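Putative Fe-S biosynthesis protein (Lactobacillus salivarius, PDB 2P2E) is of unproven function but probably takes part in the assembly of iron-sulphur clusters. Local coordinates at residues D29-V34 against S44-F49; N23-L28 against K74-G79; S98-T103 against L114-F119; Y84-M89 against G104-E109. All coordinates share one frame; numbering follows the deposited sequence.

Contact 1 of 4, residues D29-V34 against S44-F49; sequences DFDDGV and SLNSDF
F30 carries CG anti to its backbone N (chi1 -167°), whereas F49 carries CG anti to its carbonyl carbon (chi1 -76°). Both side chains stand on the same face of the strand pair, and their rings meet edge-to-face. The edge of F30 is turned to the face of F49. F30 CD1 sits over that face toward the rim, 4.0 Å from F49 CE1. The ring planes are inclined at 63°. Backbone atoms S47 C and D48 N lie over one face of the F30 ring, and S47 CB is 3.6 Å from F30 CZ.

F30 and F49 form an antiparallel non-hydrogen-bonded pair, where strand 24-30 meets the start of strand 49-55. Beside it F49 CA makes a CA-H...O contact of 3.4 Å with D29 O. D31 N donates a nearly straight hydrogen bond of 2.8 Å to D48 O. The D31 carboxylate reaches into the 44-49 loop, where OD2 accepts a weak bond of 2.9 Å from S44 N. L45 CD2 rests 3.3 Å from G33 N.

D32 OD1 accepts from V34 N at 2.9 Å, which makes an Asx turn. D32 is also bound by K78 and Y80, and D29 by R50 and Y64. Three aspartates, D29, D31 and D32, thus cluster where strand 24-30 gives way to the loop. K78 and R50 probably offset much of the negative charge of D32 and D29.

Contact 2 of 4, residues N23-L28 against K74-G79; sequences NAVLLL and KFYYKG
Y76 fills the hollow between V25 and L27 on one face of the sheet. Its CB and CD2 settle beside L26 O, which lies at the ring edge, in its plane. L27 CD2 pushes against the root of the tyrosine, 3.3 Å from Y76 CB. V25 CG1 meets the ring further out, 3.4 Å from Y76 CD2. V25 has CG1 anti to the backbone N (chi1 173°), which places this methyl at the ring. Both V25 and L27 cross Y76 at a slant.

On the face carrying L26 and F75, these two side chains lie side by side and point the same way. L26 CB is 3.8 Å from F75 CD1, and L26 CD1 follows the ring outward to 3.9 Å from F75 CE1.

Strands 24-28 and 75-77 are parallel neighbours in the mixed sheet of this beta-barrel protein. The axes of these short strand segments cross at 49°. Y76 spans the pairing: its N donates to L26 O at 2.9 Å, and its O accepts from L28 N at 2.9 Å. Water 1 links L26 N to K74 O, and water 2 links L28 O to K78 N, where the strands no longer bond directly.

I68 of strand 66-70 packs on both L28 and Y77. Y77 CB fits against the backbone at L28, 3.4 Å from L28 O. L28 CB and Y77 CB approach more loosely, at 4.4 Å.

Contact 3 of 4, residues S98-T103 against L114-F119; sequences SLLRLT and LSIQDF
L100 and L114 face each other as an antiparallel hydrogen-bonded pair, with CA atoms 4.8 Å apart. They belong to the beta hairpin of strands 100-104 and 108-118. L114 N donates to L100 O at 2.7 Å, from above the carbonyl plane. The return bond, from L100 N to L114 O, is long and weak at 3.4 Å. Water 3 supplements it, accepting from L100 N and donating to L114 O. Beyond this pair the segments diverge, and S115 turns to strand 49-55, bonding its backbone to I51.

The side chains of the pair lie on one face of the sheet, with L100 CB 4.0 Å from L114 CB. L114 has CG anti to the backbone N (chi1 -172°). Its CD2 comes 3.9 Å from L102 CB and also lies near L100 CB. L114 therefore packs against two leucines of the opposing strand.

Other elements also pack on these leucines. I51 packs on L114, I91 packs on L100 and L102, and helix 9-19 touches L100 through A11 and K14. L99 lies nearer the surface, its CD2 3.9 Å from L114 O. The last link is methyl to methyl: L100 CD1 and I116 CD1 are 4.0 Å apart, on side chains that cross at a slant.

Contact 4 of 4, residues Y84-M89 against G104-E109; sequences YMDDNM and GDNSGE
D86 OD2 accepts from three donors of the 104-109 turn. S107 OG reaches it at 2.9 Å and N106 N at 3.0 Å, from opposite faces of the carboxylate plane. N106 N comes on the syn side. S107 N adds a weak, bent bond of 2.8 Å. The second oxygen is placed differently: D86 OD1 lies 3.1 Å from N106 OD1, and both are acceptors.

Two further bonds join N88 and D105. D105 N donates to N88 O at 3.0 Å, nearly along the C=O axis. N88 ND2 donates to D105 OD2 at 2.7 Å, on the syn side but tilted well out of the carboxylate plane, with the acceptor close to the amide plane. The amide and carboxylate planes are turned 61° apart.

M89, a selenomethionine, pairs with G104 in antiparallel, non-hydrogen-bonded fashion, their CA atoms 4.1 Å apart. G104 has no side chain, which leaves room for D86 OD2 beside it. Within the turn, G104 and G108 bond through both their N and O atoms. G108 takes a positive phi of 80°.

D86, from the loop before strand 88-93, thus binds the N-H groups of N106 and, weakly, S107 in a tight beta-hairpin turn, with three residues between the paired glycines.

All four contacts reach one mixed sheet. Contacts 1 and 2 share strand 24-30, and along the chain contact 1 is nested inside the loop closed by contact 2. Contacts 3 and 4 come later, share strand 108-118 and alternate their segments. Centres of contacts 2 and 3 are about 13 Å apart, those of contacts 1 and 4 about 18 Å. K78 of contact 2 ties to F30 and D32 of contact 1. F49 of contact 1 packs on L102 and L114 of contact 3 and on Y84 and M85 of contact 4. R101 and E109 form a salt bridge between contacts 3 and 4. The early and late halves of the chain are thus joined in one compact fold.

Contact 1 of 4, residues D29-V34 against S44-F49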
loop_
_atom_site.group_PDB
_atom_site.type_symbol
_atom_site.label_atom_id
_atom_site.label_comp_id
_atom_site.label_asym_id
_atom_site.label_seq_id
_atom_site.Cartn_x
_atom_site.Cartn_y
_atom_site.Cartn_z
ATOM N N ASP A 29 2.702 -2.330 1.911
ATOM C CA ASP A 29 3.833 -3.120 2.343
ATOM C C ASP A 29 5.068 -2.343 2.752
ATOM O O ASP A 29 5.393 -1.310 2.178
ATOM C CB ASP A 29 4.194 -4.113 1.229
ATOM C CG ASP A 29 5.435 -4.926 1.537
ATOM O OD1 ASP A 29 5.480 -5.548 2.620
ATOM O OD2 ASP A 29 6.358 -4.953 0.693
ATOM N N PHE A 30 5.738 -2.846 3.781
ATOM C CA PHE A 30 6.985 -2.261 4.233
ATOM C C PHE A 30 7.987 -3.290 3.714
ATOM O O PHE A 30 8.093 -4.402 4.229
ATOM C CB PHE A 30 7.041 -2.164 5.755
ATOM C CG PHE A 30 8.150 -1.297 6.245
ATOM C CD1 PHE A 30 8.210 0.042 5.864
ATOM C CD2 PHE A 30 9.161 -1.815 7.039
ATOM C CE1 PHE A 30 9.267 0.854 6.257
ATOM C CE2 PHE A 30 10.225 -1.014 7.440
ATOM C CZ PHE A 30 10.275 0.325 7.046
ATOM N N ASP A 31 8.691 -2.906 2.658
ATOM C CA ASP A 31 9.649 -3.762 1.983
ATOM C C ASP A 31 10.886 -4.046 2.804
ATOM O O ASP A 31 11.891 -3.371 2.647
ATOM C CB ASP A 31 10.053 -3.107 0.669
ATOM C CG ASP A 31 10.658 -4.082 -0.285
ATOM O OD1 ASP A 31 10.879 -5.235 0.134
ATOM O OD2 ASP A 31 10.909 -3.703 -1.447
ATOM N N ASP A 32 10.825 -5.052 3.665
ATOM C CA ASP A 32 11.964 -5.381 4.515
ATOM C C ASP A 32 12.307 -6.864 4.474
ATOM O O ASP A 32 13.157 -7.341 5.225
ATOM C CB ASP A 32 11.672 -4.960 5.956
ATOM C CG ASP A 32 10.344 -5.493 6.458
ATOM O OD1 ASP A 32 9.791 -6.410 5.817
ATOM O OD2 ASP A 32 9.858 -5.002 7.495
ATOM N N GLY A 33 11.639 -7.597 3.596
ATOM C CA GLY A 33 11.915 -9.012 3.489
ATOM C C GLY A 33 11.110 -9.856 4.451
ATOM O O GLY A 33 11.145 -11.081 4.374
ATOM N N VAL A 34 10.394 -9.217 5.369
ATOM C CA VAL A 34 9.579 -9.966 6.315
ATOM C C VAL A 34 8.193 -10.272 5.706
ATOM O O VAL A 34 7.545 -9.398 5.116
ATOM C CB VAL A 34 9.405 -9.185 7.641
ATOM C CG1 VAL A 34 8.664 -10.039 8.656
ATOM C CG2 VAL A 34 10.759 -8.789 8.190
ATOM N N SER A 44 12.965 -4.831 -3.128
ATOM C CA SER A 44 14.012 -3.856 -2.916
ATOM C C SER A 44 13.976 -3.779 -1.401
ATOM O O SER A 44 13.272 -2.946 -0.824
ATOM C CB SER A 44 13.599 -2.530 -3.547
ATOM O OG SER A 44 12.820 -2.770 -4.713
ATOM N N LEU A 45 14.707 -4.672 -0.751
ATOM C CA LEU A 45 14.705 -4.715 0.700
ATOM C C LEU A 45 15.306 -3.490 1.374
ATOM O O LEU A 45 16.112 -3.621 2.292
ATOM C CB LEU A 45 15.420 -5.979 1.173
ATOM C CG LEU A 45 14.912 -7.245 0.475
ATOM C CD1 LEU A 45 15.757 -8.423 0.915
ATOM C CD2 LEU A 45 13.437 -7.496 0.793
ATOM N N ASN A 46 14.915 -2.298 0.935
ATOM C CA ASN A 46 15.434 -1.077 1.540
ATOM C C ASN A 46 14.442 -0.520 2.565
ATOM O O ASN A 46 14.435 0.675 2.869
ATOM C CB ASN A 46 15.707 -0.041 0.461
ATOM C CG ASN A 46 14.461 0.346 -0.288
ATOM O OD1 ASN A 46 13.768 -0.509 -0.859
ATOM N ND2 ASN A 46 14.158 1.647 -0.297
ATOM N N SER A 47 13.618 -1.411 3.107
ATOM C CA SER A 47 12.616 -1.044 4.094
ATOM C C SER A 47 11.918 0.257 3.716
ATOM O O SER A 47 12.049 1.282 4.389
ATOM C CB SER A 47 13.255 -0.940 5.481
ATOM O OG SER A 47 14.399 -0.108 5.441
ATOM N N ASP A 48 11.177 0.196 2.613
ATOM C CA ASP A 48 10.431 1.337 2.125
ATOM C C ASP A 48 8.998 0.944 1.844
ATOM O O ASP A 48 8.692 -0.236 1.715
ATOM C CB ASP A 48 11.073 1.877 0.862
ATOM C CG ASP A 48 11.636 3.243 1.067
ATOM O OD1 ASP A 48 11.461 3.769 2.189
ATOM O OD2 ASP A 48 12.244 3.792 0.118
ATOM N N PHE A 49 8.124 1.936 1.746
ATOM C CA PHE A 49 6.709 1.704 1.481
ATOM C C PHE A 49 6.382 1.499 0.025
ATOM O O PHE A 49 6.961 2.132 -0.841
ATOM C CB PHE A 49 5.886 2.881 1.971
ATOM C CG PHE A 49 5.719 2.919 3.440
ATOM C CD1 PHE A 49 4.965 1.954 4.081
ATOM C CD2 PHE A 49 6.298 3.926 4.187
ATOM C CE1 PHE A 49 4.786 1.994 5.455
ATOM C CE2 PHE A 49 6.124 3.971 5.556
ATOM C CZ PHE A 49 5.366 3.007 6.190
#

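Contact 2 of 4, residues N23-L28 against K74-G79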
loop_
_atom_site.group_PDB
_atom_site.type_symbol
_atom_site.label_atom_id
_atom_site.label_comp_id
_atom_site.label_asym_id
_atom_site.label_seq_id
_atom_site.Cartn_x
_atom_site.Cartn_y
_atom_site.Cartn_z
ATOM N N ASN A 23 -11.814 -9.896 -6.485
ATOM C CA ASN A 23 -10.882 -10.872 -5.942
ATOM C C ASN A 23 -9.549 -10.230 -5.540
ATOM O O ASN A 23 -8.580 -10.930 -5.216
ATOM C CB ASN A 23 -10.638 -11.964 -6.992
ATOM C CG ASN A 23 -10.457 -13.340 -6.378
ATOM O OD1 ASN A 23 -9.363 -13.927 -6.421
ATOM N ND2 ASN A 23 -11.536 -13.870 -5.800
ATOM N N ALA A 24 -9.503 -8.901 -5.555
ATOM C CA ALA A 24 -8.274 -8.200 -5.216
ATOM C C ALA A 24 -8.267 -7.521 -3.848
ATOM O O ALA A 24 -9.284 -6.987 -3.396
ATOM C CB ALA A 24 -7.955 -7.185 -6.293
ATOM N N VAL A 25 -7.091 -7.545 -3.223
ATOM C CA VAL A 25 -6.839 -6.960 -1.914
ATOM C C VAL A 25 -5.606 -6.055 -2.010
ATOM O O VAL A 25 -4.641 -6.372 -2.692
ATOM C CB VAL A 25 -6.577 -8.067 -0.854
ATOM C CG1 VAL A 25 -6.146 -7.452 0.471
ATOM C CG2 VAL A 25 -7.825 -8.899 -0.661
ATOM N N LEU A 26 -5.648 -4.917 -1.326
ATOM C CA LEU A 26 -4.538 -3.975 -1.339
ATOM C C LEU A 26 -3.693 -4.047 -0.083
ATOM O O LEU A 26 -4.213 -4.176 1.028
ATOM C CB LEU A 26 -5.058 -2.550 -1.499
ATOM C CG LEU A 26 -5.642 -2.223 -2.866
ATOM C CD1 LEU A 26 -6.167 -0.821 -2.878
ATOM C CD2 LEU A 26 -4.571 -2.384 -3.912
ATOM N N LEU A 27 -2.385 -3.948 -0.269
ATOM C CA LEU A 27 -1.474 -3.989 0.848
ATOM C C LEU A 27 -0.517 -2.811 0.842
ATOM O O LEU A 27 0.025 -2.439 -0.200
ATOM C CB LEU A 27 -0.653 -5.270 0.820
ATOM C CG LEU A 27 -1.376 -6.599 0.661
ATOM C CD1 LEU A 27 -0.323 -7.692 0.632
ATOM C CD2 LEU A 27 -2.362 -6.825 1.793
ATOM N N LEU A 28 -0.329 -2.211 2.008
ATOM C CA LEU A 28 0.629 -1.133 2.150
ATOM C C LEU A 28 1.789 -1.896 2.765
ATOM O O LEU A 28 1.843 -2.113 3.972
ATOM C CB LEU A 28 0.121 -0.070 3.108
ATOM C CG LEU A 28 1.106 1.068 3.354
ATOM C CD1 LEU A 28 1.577 1.688 2.039
ATOM C CD2 LEU A 28 0.423 2.104 4.204
ATOM N N LYS A 74 -10.245 -1.218 1.818
ATOM C CA LYS A 74 -9.262 -1.508 2.845
ATOM C C LYS A 74 -7.843 -1.663 2.340
ATOM O O LYS A 74 -7.612 -1.990 1.186
ATOM C CB LYS A 74 -9.655 -2.780 3.588
ATOM C CG LYS A 74 -10.701 -2.567 4.647
ATOM C CD LYS A 74 -11.119 -3.887 5.271
ATOM C CE LYS A 74 -12.072 -3.669 6.431
ATOM N NZ LYS A 74 -13.283 -2.907 6.010
ATOM N N PHE A 75 -6.904 -1.426 3.245
ATOM C CA PHE A 75 -5.471 -1.553 3.006
ATOM C C PHE A 75 -4.951 -2.416 4.135
ATOM O O PHE A 75 -5.128 -2.067 5.299
ATOM C CB PHE A 75 -4.783 -0.201 3.113
ATOM C CG PHE A 75 -4.758 0.577 1.844
ATOM C CD1 PHE A 75 -3.858 0.252 0.838
ATOM C CD2 PHE A 75 -5.600 1.675 1.669
ATOM C CE1 PHE A 75 -3.793 1.017 -0.335
ATOM C CE2 PHE A 75 -5.544 2.445 0.501
ATOM C CZ PHE A 75 -4.643 2.120 -0.496
ATOM N N TYR A 76 -4.324 -3.537 3.816
ATOM C CA TYR A 76 -3.791 -4.391 4.863
ATOM C C TYR A 76 -2.319 -4.094 5.022
ATOM O O TYR A 76 -1.664 -3.703 4.067
ATOM C CB TYR A 76 -4.018 -5.856 4.506
ATOM C CG TYR A 76 -5.465 -6.229 4.633
ATOM C CD1 TYR A 76 -5.976 -6.688 5.836
ATOM C CD2 TYR A 76 -6.343 -6.050 3.571
ATOM C CE1 TYR A 76 -7.324 -6.961 5.981
ATOM C CE2 TYR A 76 -7.699 -6.319 3.704
ATOM C CZ TYR A 76 -8.180 -6.775 4.913
ATOM O OH TYR A 76 -9.520 -7.056 5.043
ATOM N N TYR A 77 -1.800 -4.260 6.230
ATOM C CA TYR A 77 -0.390 -4.001 6.473
ATOM C C TYR A 77 0.146 -4.817 7.636
ATOM O O TYR A 77 -0.609 -5.275 8.500
ATOM C CB TYR A 77 -0.159 -2.512 6.740
ATOM C CG TYR A 77 -0.738 -2.023 8.035
ATOM C CD1 TYR A 77 0.075 -1.792 9.144
ATOM C CD2 TYR A 77 -2.100 -1.784 8.155
ATOM C CE1 TYR A 77 -0.457 -1.329 10.344
ATOM C CE2 TYR A 77 -2.646 -1.327 9.351
ATOM C CZ TYR A 77 -1.818 -1.098 10.435
ATOM O OH TYR A 77 -2.368 -0.637 11.597
ATOM N N LYS A 78 1.461 -4.997 7.651
ATOM C CA LYS A 78 2.099 -5.754 8.709
ATOM C C LYS A 78 2.028 -4.913 9.967
ATOM O O LYS A 78 2.460 -3.763 9.981
ATOM C CB LYS A 78 3.542 -6.065 8.327
ATOM C CG LYS A 78 3.631 -6.955 7.103
ATOM C CD LYS A 78 5.055 -7.260 6.693
ATOM C CE LYS A 78 5.723 -6.074 6.045
ATOM N NZ LYS A 78 6.965 -6.484 5.329
ATOM N N GLY A 79 1.451 -5.486 11.016
ATOM C CA GLY A 79 1.314 -4.768 12.267
ATOM C C GLY A 79 2.484 -3.879 12.627
ATOM O O GLY A 79 2.346 -2.664 12.677
HETATM O O HOH W 1 -8.402 -3.819 -0.310
HETATM O O HOH W 2 3.473 -3.071 5.955
#

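Contact 3 of 4, residues S98-T103 against L114-F119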
loop_
_atom_site.group_PDB
_atom_site.type_symbol
_atom_site.label_atom_id
_atom_site.label_comp_id
_atom_site.label_asym_id
_atom_site.label_seq_id
_atom_site.Cartn_x
_atom_site.Cartn_y
_atom_site.Cartn_z
ATOM N N SER A 98 4.246 9.838 -13.056
ATOM C CA SER A 98 2.962 9.166 -12.913
ATOM C C SER A 98 2.872 8.336 -11.644
ATOM O O SER A 98 1.983 7.492 -11.517
ATOM C CB SER A 98 2.704 8.262 -14.116
ATOM O OG SER A 98 3.667 7.222 -14.192
ATOM N N LEU A 99 3.782 8.566 -10.705
ATOM C CA LEU A 99 3.772 7.802 -9.467
ATOM C C LEU A 99 2.895 8.403 -8.381
ATOM O O LEU A 99 2.506 9.575 -8.443
ATOM C CB LEU A 99 5.192 7.657 -8.936
ATOM C CG LEU A 99 6.073 6.639 -9.651
ATOM C CD1 LEU A 99 7.508 6.797 -9.179
ATOM C CD2 LEU A 99 5.577 5.240 -9.358
ATOM N N LEU A 100 2.580 7.588 -7.381
ATOM C CA LEU A 100 1.774 8.053 -6.274
ATOM C C LEU A 100 2.677 8.595 -5.185
ATOM O O LEU A 100 3.889 8.385 -5.203
ATOM C CB LEU A 100 0.927 6.920 -5.710
ATOM C CG LEU A 100 -0.191 6.405 -6.611
ATOM C CD1 LEU A 100 -0.918 5.277 -5.914
ATOM C CD2 LEU A 100 -1.151 7.519 -6.932
ATOM N N ARG A 101 2.074 9.293 -4.233
ATOM C CA ARG A 101 2.811 9.872 -3.128
ATOM C C ARG A 101 2.123 9.492 -1.823
ATOM O O ARG A 101 0.904 9.463 -1.748
ATOM C CB ARG A 101 2.838 11.390 -3.273
ATOM C CG ARG A 101 3.664 12.080 -2.229
ATOM C CD ARG A 101 3.293 13.548 -2.142
ATOM N NE ARG A 101 3.396 14.206 -3.437
ATOM C CZ ARG A 101 4.539 14.369 -4.104
ATOM N NH1 ARG A 101 5.687 13.920 -3.590
ATOM N NH2 ARG A 101 4.532 14.973 -5.295
ATOM N N LEU A 102 2.908 9.194 -0.799
ATOM C CA LEU A 102 2.355 8.841 0.493
ATOM C C LEU A 102 2.820 9.843 1.538
ATOM O O LEU A 102 4.005 9.897 1.863
ATOM C CB LEU A 102 2.807 7.443 0.908
ATOM C CG LEU A 102 2.334 7.054 2.317
ATOM C CD1 LEU A 102 0.846 6.823 2.294
ATOM C CD2 LEU A 102 3.056 5.812 2.815
ATOM N N THR A 103 1.895 10.638 2.064
ATOM C CA THR A 103 2.252 11.616 3.080
ATOM C C THR A 103 1.430 11.435 4.352
ATOM O O THR A 103 0.347 10.867 4.317
ATOM C CB THR A 103 2.060 13.068 2.570
ATOM O OG1 THR A 103 0.698 13.266 2.177
ATOM C CG2 THR A 103 2.990 13.350 1.390
ATOM N N LEU A 114 5.592 6.474 -4.407
ATOM C CA LEU A 114 4.964 5.219 -4.021
ATOM C C LEU A 114 4.624 4.358 -5.234
ATOM O O LEU A 114 3.751 4.705 -6.009
ATOM C CB LEU A 114 3.705 5.555 -3.247
ATOM C CG LEU A 114 2.901 4.483 -2.535
ATOM C CD1 LEU A 114 3.716 3.850 -1.417
ATOM C CD2 LEU A 114 1.648 5.144 -1.986
ATOM N N SER A 115 5.298 3.226 -5.392
ATOM C CA SER A 115 5.047 2.358 -6.543
ATOM C C SER A 115 3.932 1.362 -6.311
ATOM O O SER A 115 3.464 1.188 -5.196
ATOM C CB SER A 115 6.302 1.577 -6.910
ATOM O OG SER A 115 6.529 0.526 -5.991
ATOM N N ILE A 116 3.515 0.694 -7.374
ATOM C CA ILE A 116 2.457 -0.295 -7.268
ATOM C C ILE A 116 2.896 -1.626 -7.865
ATOM O O ILE A 116 3.349 -1.681 -8.999
ATOM C CB ILE A 116 1.208 0.160 -8.007
ATOM C CG1 ILE A 116 0.859 1.581 -7.588
ATOM C CG2 ILE A 116 0.058 -0.800 -7.714
ATOM C CD1 ILE A 116 -0.163 2.232 -8.472
ATOM N N GLN A 117 2.741 -2.698 -7.105
ATOM C CA GLN A 117 3.133 -4.009 -7.585
ATOM C C GLN A 117 1.956 -4.968 -7.681
ATOM O O GLN A 117 1.257 -5.200 -6.697
ATOM C CB GLN A 117 4.183 -4.592 -6.654
ATOM C CG GLN A 117 5.242 -3.596 -6.287
ATOM C CD GLN A 117 6.607 -4.072 -6.686
ATOM O OE1 GLN A 117 7.627 -3.452 -6.352
ATOM N NE2 GLN A 117 6.645 -5.189 -7.410
ATOM N N ASP A 118 1.752 -5.523 -8.871
ATOM C CA ASP A 118 0.668 -6.466 -9.096
ATOM C C ASP A 118 1.180 -7.889 -8.954
ATOM O O ASP A 118 1.844 -8.405 -9.853
ATOM C CB ASP A 118 0.073 -6.287 -10.493
ATOM C CG ASP A 118 -1.209 -7.097 -10.694
ATOM O OD1 ASP A 118 -1.538 -7.925 -9.810
ATOM O OD2 ASP A 118 -1.883 -6.912 -11.739
ATOM N N PHE A 119 0.866 -8.516 -7.824
ATOM C CA PHE A 119 1.284 -9.887 -7.574
ATOM C C PHE A 119 0.098 -10.843 -7.680
ATOM O O PHE A 119 0.141 -11.959 -7.152
ATOM C CB PHE A 119 1.921 -10.029 -6.177
ATOM C CG PHE A 119 3.269 -9.349 -6.023
ATOM C CD1 PHE A 119 4.044 -9.008 -7.131
ATOM C CD2 PHE A 119 3.779 -9.081 -4.750
ATOM C CE1 PHE A 119 5.304 -8.416 -6.963
ATOM C CE2 PHE A 119 5.038 -8.490 -4.579
ATOM C CZ PHE A 119 5.797 -8.159 -5.686
HETATM O O HOH W 3 2.528 4.774 -8.471
#

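Contact 4 of 4, residues Y84-M89 against G104-E109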
loop_
_atom_site.group_PDB
_atom_site.type_symbol
_atom_site.label_atom_id
_atom_site.label_comp_id
_atom_site.label_asym_id
_atom_site.label_seq_id
_atom_site.Cartn_x
_atom_site.Cartn_y
_atom_site.Cartn_z
ATOM N N TYR A 84 6.100 3.008 11.512
ATOM C CA TYR A 84 6.647 3.855 10.466
ATOM C C TYR A 84 5.574 4.682 9.783
ATOM O O TYR A 84 5.854 5.445 8.860
ATOM C CB TYR A 84 7.373 3.006 9.431
ATOM C CG TYR A 84 8.582 2.331 9.991
ATOM C CD1 TYR A 84 9.587 3.070 10.604
ATOM C CD2 TYR A 84 8.723 0.952 9.928
ATOM C CE1 TYR A 84 10.705 2.449 11.144
ATOM C CE2 TYR A 84 9.843 0.321 10.465
ATOM C CZ TYR A 84 10.828 1.073 11.074
ATOM O OH TYR A 84 11.917 0.449 11.641
HETATM N N MSE A 85 4.344 4.548 10.256
HETATM C CA MSE A 85 3.251 5.275 9.650
HETATM C C MSE A 85 2.751 6.438 10.486
HETATM O O MSE A 85 3.295 6.756 11.536
HETATM C CB MSE A 85 2.106 4.307 9.349
HETATM C CG MSE A 85 2.508 3.154 8.443
HETATM SE SE MSE A 85 1.124 1.786 8.335
HETATM C CE MSE A 85 2.073 0.472 7.246
ATOM N N ASP A 86 1.691 7.057 9.988
ATOM C CA ASP A 86 1.040 8.202 10.613
ATOM C C ASP A 86 -0.427 7.804 10.805
ATOM O O ASP A 86 -0.946 6.959 10.069
ATOM C CB ASP A 86 1.121 9.382 9.658
ATOM C CG ASP A 86 1.323 10.676 10.358
ATOM O OD1 ASP A 86 0.421 11.054 11.138
ATOM O OD2 ASP A 86 2.381 11.311 10.122
ATOM N N ASP A 87 -1.101 8.408 11.774
ATOM C CA ASP A 87 -2.503 8.074 12.019
ATOM C C ASP A 87 -3.422 8.507 10.883
ATOM O O ASP A 87 -4.403 7.839 10.566
ATOM C CB ASP A 87 -2.969 8.703 13.330
ATOM C CG ASP A 87 -2.306 8.072 14.534
ATOM O OD1 ASP A 87 -2.518 6.858 14.770
ATOM O OD2 ASP A 87 -1.566 8.781 15.245
ATOM N N ASN A 88 -3.093 9.628 10.267
ATOM C CA ASN A 88 -3.895 10.123 9.174
ATOM C C ASN A 88 -2.973 10.366 8.007
ATOM O O ASN A 88 -2.228 11.342 7.995
ATOM C CB ASN A 88 -4.571 11.421 9.576
ATOM C CG ASN A 88 -5.775 11.731 8.718
ATOM O OD1 ASN A 88 -6.694 10.916 8.602
ATOM N ND2 ASN A 88 -5.784 12.911 8.111
HETATM N N MSE A 89 -3.020 9.482 7.025
HETATM C CA MSE A 89 -2.150 9.627 5.881
HETATM C C MSE A 89 -2.884 9.934 4.606
HETATM O O MSE A 89 -4.104 9.904 4.553
HETATM C CB MSE A 89 -1.341 8.367 5.696
HETATM C CG MSE A 89 -0.489 8.046 6.878
HETATM SE SE MSE A 89 0.292 6.307 6.651
HETATM C CE MSE A 89 -1.197 5.230 7.248
ATOM N N GLY A 104 1.962 11.911 5.476
ATOM C CA GLY A 104 1.255 11.803 6.741
ATOM C C GLY A 104 1.058 13.167 7.386
ATOM O O GLY A 104 1.870 14.074 7.195
ATOM N N ASP A 105 -0.017 13.325 8.151
ATOM C CA ASP A 105 -0.305 14.603 8.810
ATOM C C ASP A 105 0.754 15.110 9.779
ATOM O O ASP A 105 0.855 16.316 10.020
ATOM C CB ASP A 105 -1.610 14.532 9.593
ATOM C CG ASP A 105 -2.813 14.534 8.711
ATOM O OD1 ASP A 105 -2.654 14.630 7.471
ATOM O OD2 ASP A 105 -3.923 14.440 9.274
ATOM N N ASN A 106 1.530 14.196 10.344
ATOM C CA ASN A 106 2.532 14.570 11.324
ATOM C C ASN A 106 3.967 14.306 10.879
ATOM O O ASN A 106 4.897 14.843 11.464
ATOM C CB ASN A 106 2.225 13.816 12.617
ATOM C CG ASN A 106 0.762 13.968 13.036
ATOM O OD1 ASN A 106 0.112 13.008 13.482
ATOM N ND2 ASN A 106 0.236 15.187 12.896
ATOM N N SER A 107 4.141 13.497 9.839
ATOM C CA SER A 107 5.476 13.157 9.356
ATOM C C SER A 107 5.818 13.820 8.026
ATOM O O SER A 107 6.989 13.908 7.648
ATOM C CB SER A 107 5.594 11.635 9.196
ATOM O OG SER A 107 5.295 10.953 10.408
ATOM N N GLY A 108 4.798 14.290 7.321
ATOM C CA GLY A 108 5.032 14.904 6.031
ATOM C C GLY A 108 5.195 13.777 5.035
ATOM O O GLY A 108 4.526 12.746 5.153
ATOM N N GLU A 109 6.083 13.951 4.061
ATOM C CA GLU A 109 6.298 12.919 3.066
ATOM C C GLU A 109 6.871 11.669 3.704
ATOM O O GLU A 109 7.935 11.711 4.310
ATOM C CB GLU A 109 7.251 13.402 1.974
ATOM C CG GLU A 109 6.657 14.466 1.065
ATOM C CD GLU A 109 7.359 14.517 -0.276
ATOM O OE1 GLU A 109 8.611 14.586 -0.276
ATOM O OE2 GLU A 109 6.662 14.486 -1.321
#